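Local coordinates for protein aminoglycoside Nucleotidyltransferase (2")-Ia (Pseudomonas aeruginosa, PDB 5CFT) that inactivates gentamicin, tobramycin, kanamycin and related aminoglycoside antibiotics by transferring a nucleotide from a nucleoside triphosphate to their 2''-hydroxyl group, at residues G35-D40 with D51-T56. Sequence-based numbering, arbitrary orientation.
Sequences GGWAID and DDIDLT. With MN (manganese (II) ion), chain C; MN (manganese (II) ion), chain B; APC (diphosphomethylphosphonic acid adenosyl ester), chain D.
Gly-35 meets Asp-54 where helix 35-43 lies close to strand 53-58, Gly-35 CA lying 3.7 Å from Asp-54 OD2, in the two-metal centre of the nucleotidyltransferase fold. Gly-Gly followed by Asp-x-Asp is the signature of polymerase-beta-type nucleotidyltransferases.

Metal bonds come first. Asp-52 and Asp-54 each bridge the two manganese ions, one carboxylate oxygen to each. Asp-52 reaches in because its CG sits between backbone N and carbonyl carbon (chi1 65°), although its CB starts away from the helix. APC O2A is shared by both ions; APC O2B, APC O2G and a water hydrogen-bonded to Asp-52 O complete six ligands on the chain B ion. Asp-94, on the neighbouring strand, adds a third carboxylate to the chain C ion.

Hydrogen bonds hold the triphosphate analogue from both segments. Gly-36 N donates a somewhat bent one to APC O2B (2.9 Å, 149°), Asp-51 N a nearly straight one to APC O1G (2.9 Å, 169°). Another water accepts from Trp-37 N and Asp-54 N, joining helix to strand.

Asp-52 O makes a polar contact at the Trp-37 ring edge (3.6 Å from CD1); Trp-37 NE1 is hydrogen-bonded to Gln-13 OE1. The apolar contact is Trp-37 CD1 to Ile-53 CG1 (4.2 Å).

With both ions on APC O2A, the alpha-phosphorus is probably polarised for attack by the antibiotic hydroxyl, but the analogue's methylene cannot leave as the bridging oxygen would, consistent with a pre-reaction state with gentamicin beside Asp-52 and Asp-54.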
ATOM      1  N   GLY A  35      -1.416  -2.005  -1.353  1.00  9.75           N
ATOM      2  CA  GLY A  35      -2.592  -2.570  -1.958  1.00  9.69           C
ATOM      3  C   GLY A  35      -2.496  -2.928  -3.421  1.00  8.38           C
ATOM      4  O   GLY A  35      -1.457  -3.370  -3.916  1.00  9.80           O
ATOM      5  N   GLY A  36      -3.577  -2.685  -4.163  1.00  9.54           N
ATOM      6  CA  GLY A  36      -3.667  -3.104  -5.551  1.00 10.25           C
ATOM      7  C   GLY A  36      -2.618  -2.492  -6.432  1.00  9.99           C
ATOM      8  O   GLY A  36      -2.067  -3.135  -7.316  1.00 10.68           O
ATOM      9  N   TRP A  37      -2.375  -1.191  -6.261  1.00  9.51           N
ATOM     10  CA  TRP A  37      -1.336  -0.553  -7.047  1.00  8.27           C
ATOM     11  C   TRP A  37       0.055  -1.062  -6.697  1.00  9.07           C
ATOM     12  O   TRP A  37       0.935  -1.022  -7.524  1.00 10.16           O
ATOM     13  CB  TRP A  37      -1.392   0.973  -6.927  1.00  7.35           C
ATOM     14  CG  TRP A  37      -2.218   1.648  -7.955  1.00 10.28           C
ATOM     15  CD1 TRP A  37      -3.405   2.325  -7.762  1.00 11.58           C
ATOM     16  CD2 TRP A  37      -1.930   1.710  -9.334  1.00 11.83           C
ATOM     17  NE1 TRP A  37      -3.868   2.801  -8.976  1.00 12.13           N
ATOM     18  CE2 TRP A  37      -2.950   2.486  -9.947  1.00 12.41           C
ATOM     19  CE3 TRP A  37      -0.871   1.244 -10.100  1.00 13.50           C
ATOM     20  CZ2 TRP A  37      -2.964   2.717 -11.344  1.00 13.66           C
ATOM     21  CZ3 TRP A  37      -0.870   1.484 -11.488  1.00 15.32           C
ATOM     22  CH2 TRP A  37      -1.908   2.220 -12.083  1.00 15.40           C
ATOM     23  N   ALA A  38       0.298  -1.506  -5.468  1.00  7.66           N
ATOM     24  CA  ALA A  38       1.602  -2.023  -5.110  1.00  7.83           C
ATOM     25  C   ALA A  38       1.852  -3.338  -5.840  1.00  8.78           C
ATOM     26  O   ALA A  38       2.998  -3.619  -6.254  1.00  8.46           O
ATOM     27  CB  ALA A  38       1.727  -2.223  -3.599  1.00  8.26           C
ATOM     28  N   ILE A  39       0.802  -4.142  -5.974  1.00  8.17           N
ATOM     29  CA  ILE A  39       0.962  -5.363  -6.719  1.00  7.63           C
ATOM     30  C   ILE A  39       1.332  -5.045  -8.149  1.00  8.94           C
ATOM     31  O   ILE A  39       2.287  -5.599  -8.726  1.00  8.77           O
ATOM     32  CB  ILE A  39      -0.343  -6.145  -6.637  1.00  8.05           C
ATOM     33  CG1 ILE A  39      -0.576  -6.617  -5.186  1.00  8.62           C
ATOM     34  CG2 ILE A  39      -0.305  -7.347  -7.609  1.00  9.52           C
ATOM     35  CD1 ILE A  39      -1.957  -7.246  -5.038  1.00 11.81           C
ATOM     36  N   ASP A  40       0.579  -4.134  -8.750  1.00  8.06           N
ATOM     37  CA  ASP A  40       0.835  -3.758 -10.137  1.00  8.80           C
ATOM     38  C   ASP A  40       2.234  -3.099 -10.249  1.00  8.81           C
ATOM     39  O   ASP A  40       2.922  -3.301 -11.273  1.00  9.60           O
ATOM     40  CB  ASP A  40      -0.223  -2.843 -10.691  1.00  9.70           C
ATOM     41  CG  ASP A  40      -1.492  -3.583 -11.077  1.00 12.17           C
ATOM     42  OD1 ASP A  40      -1.659  -4.745 -10.684  1.00 14.04           O
ATOM     43  OD2 ASP A  40      -2.361  -2.968 -11.751  1.00 13.95           O
ATOM     44  N   ASP A  51      -9.670   0.928  -7.493  1.00 11.98           N
ATOM     45  CA  ASP A  51     -10.696   1.788  -6.903  1.00 12.48           C
ATOM     46  C   ASP A  51     -10.136   2.939  -6.098  1.00 13.13           C
ATOM     47  O   ASP A  51     -10.781   3.984  -5.969  1.00 14.60           O
ATOM     48  CB  ASP A  51     -11.650   0.962  -6.058  1.00 17.67           C
ATOM     49  CG  ASP A  51     -12.617   0.139  -6.912  1.00 22.14           C
ATOM     50  OD1 ASP A  51     -12.676   0.317  -8.147  1.00 23.73           O
ATOM     51  OD2 ASP A  51     -13.373  -0.658  -6.321  1.00 27.58           O
ATOM     52  N   ASP A  52      -8.938   2.773  -5.574  1.00 10.29           N
ATOM     53  CA  ASP A  52      -8.258   3.826  -4.805  1.00  9.48           C
ATOM     54  C   ASP A  52      -6.759   3.705  -4.910  1.00 10.22           C
ATOM     55  O   ASP A  52      -6.239   2.845  -5.633  1.00  8.71           O
ATOM     56  CB  ASP A  52      -8.713   3.832  -3.320  1.00  7.99           C
ATOM     57  CG  ASP A  52      -8.341   2.625  -2.574  1.00  9.76           C
ATOM     58  OD1 ASP A  52      -7.438   1.915  -2.990  1.00  8.91           O
ATOM     59  OD2 ASP A  52      -8.942   2.405  -1.460  1.00 14.04           O
ATOM     60  N   ILE A  53      -6.037   4.605  -4.239  1.00  7.26           N
ATOM     61  CA  ILE A  53      -4.603   4.571  -4.110  1.00  6.72           C
ATOM     62  C   ILE A  53      -4.299   4.399  -2.634  1.00  7.18           C
ATOM     63  O   ILE A  53      -4.691   5.257  -1.834  1.00  8.60           O
ATOM     64  CB  ILE A  53      -4.007   5.849  -4.623  1.00  8.04           C
ATOM     65  CG1 ILE A  53      -4.263   6.054  -6.140  1.00  9.36           C
ATOM     66  CG2 ILE A  53      -2.507   5.866  -4.434  1.00  9.06           C
ATOM     67  CD1 ILE A  53      -4.077   7.517  -6.613  1.00 10.16           C
ATOM     68  N   ASP A  54      -3.700   3.287  -2.254  1.00  7.85           N
ATOM     69  CA  ASP A  54      -3.271   3.000  -0.898  1.00  6.14           C
ATOM     70  C   ASP A  54      -1.857   3.502  -0.699  1.00  6.33           C
ATOM     71  O   ASP A  54      -0.965   3.193  -1.488  1.00  7.83           O
ATOM     72  CB  ASP A  54      -3.365   1.500  -0.643  1.00  6.10           C
ATOM     73  CG  ASP A  54      -4.749   0.953  -0.852  1.00  9.30           C
ATOM     74  OD1 ASP A  54      -5.656   1.235  -0.016  1.00 11.16           O
ATOM     75  OD2 ASP A  54      -4.988   0.232  -1.862  1.00  8.81           O
ATOM     76  N   LEU A  55      -1.641   4.261   0.373  1.00  6.94           N
ATOM     77  CA  LEU A  55      -0.357   4.874   0.672  1.00  6.63           C
ATOM     78  C   LEU A  55       0.015   4.582   2.117  1.00  7.99           C
ATOM     79  O   LEU A  55      -0.837   4.675   3.034  1.00  8.79           O
ATOM     80  CB  LEU A  55      -0.418   6.379   0.492  1.00  8.93           C
ATOM     81  CG  LEU A  55      -0.638   6.890  -0.914  1.00  9.38           C
ATOM     82  CD1 LEU A  55      -0.766   8.417  -0.857  1.00 13.15           C
ATOM     83  CD2 LEU A  55       0.483   6.458  -1.826  1.00 11.14           C
ATOM     84  N   THR A  56       1.290   4.292   2.363  1.00  7.18           N
ATOM     85  CA  THR A  56       1.871   4.209   3.694  1.00  7.89           C
ATOM     86  C   THR A  56       2.816   5.399   3.855  1.00  9.36           C
ATOM     87  O   THR A  56       3.605   5.693   2.958  1.00  9.36           O
ATOM     88  CB  THR A  56       2.648   2.901   3.947  1.00  8.56           C
ATOM     89  OG1 THR A  56       1.765   1.784   3.766  1.00 11.84           O
ATOM     90  CG2 THR A  56       3.192   2.850   5.327  1.00 11.61           C
TER
HETATM   91 MN    MN C 202      -7.907   1.049   0.125  0.60 15.67          MN
HETATM   92 MN    MN B 201      -6.765  -0.081  -2.916  1.00 10.35          MN
HETATM   93  PG  APC D 203      -8.007  -1.601  -5.605  1.00 13.42           P
HETATM   94  O1G APC D 203      -9.237  -1.783  -6.560  1.00 14.95           O
HETATM   95  O2G APC D 203      -8.316  -0.604  -4.509  1.00 12.46           O
HETATM   96  O3G APC D 203      -6.756  -1.404  -6.278  1.00 11.61           O
HETATM   97  PB  APC D 203      -7.250  -3.265  -3.456  1.00 13.11           P
HETATM   98  O1B APC D 203      -6.656  -4.696  -3.387  1.00 18.41           O
HETATM   99  O2B APC D 203      -6.240  -2.179  -3.172  1.00 11.38           O
HETATM  100  O3B APC D 203      -7.791  -3.036  -4.895  1.00 13.60           O
HETATM  101  PA  APC D 203      -8.709  -2.140  -1.021  1.00 13.47           P
HETATM  102  O1A APC D 203     -10.067  -1.951  -0.398  1.00 17.43           O
HETATM  103  O2A APC D 203      -8.002  -0.808  -1.295  1.00 12.62           O
HETATM  104  C3A APC D 203      -8.732  -3.125  -2.487  1.00 13.61           C
HETATM  105  O5' APC D 203      -7.899  -2.852   0.124  1.00 23.17           O
HETATM  106  C5' APC D 203      -6.482  -2.704   0.381  1.00 22.88           C
HETATM  107  C4' APC D 203      -6.088  -4.000   1.035  1.00 16.39           C
HETATM  108  O4' APC D 203      -6.842  -4.152   2.260  1.00 15.47           O
HETATM  109  C3' APC D 203      -6.457  -5.177   0.174  1.00 18.91           C
HETATM  110  O3' APC D 203      -5.316  -5.416  -0.655  1.00 21.98           O
HETATM  111  C2' APC D 203      -6.783  -6.265   1.190  1.00 21.87           C
HETATM  112  O2' APC D 203      -5.511  -6.802   1.548  1.00 26.64           O
HETATM  113  C1' APC D 203      -7.386  -5.463   2.352  1.00 18.39           C
HETATM  114  N9  APC D 203      -8.864  -5.403   2.437  1.00 17.46           N
HETATM  115  C8  APC D 203      -9.784  -5.154   1.454  1.00 22.56           C
HETATM  116  N7  APC D 203     -11.017  -4.990   1.892  1.00 21.99           N
HETATM  117  C5  APC D 203     -10.894  -5.176   3.258  1.00 20.52           C
HETATM  118  C6  APC D 203     -11.858  -5.243   4.293  1.00 27.81           C
HETATM  119  N6  APC D 203     -13.168  -5.035   4.111  1.00 34.49           N
HETATM  120  N1  APC D 203     -11.427  -5.551   5.534  1.00 29.68           N
HETATM  121  C2  APC D 203     -10.125  -5.760   5.729  1.00 26.21           C
HETATM  122  N3  APC D 203      -9.131  -5.717   4.841  1.00 21.81           N
HETATM  123  C4  APC D 203      -9.582  -5.430   3.616  1.00 17.31           C
HETATM  124  O   HOH W   1      -3.001   1.156  -4.129  1.00  8.99           O
HETATM  125  O   HOH W   2      -5.530   0.349  -4.787  1.00  9.92           O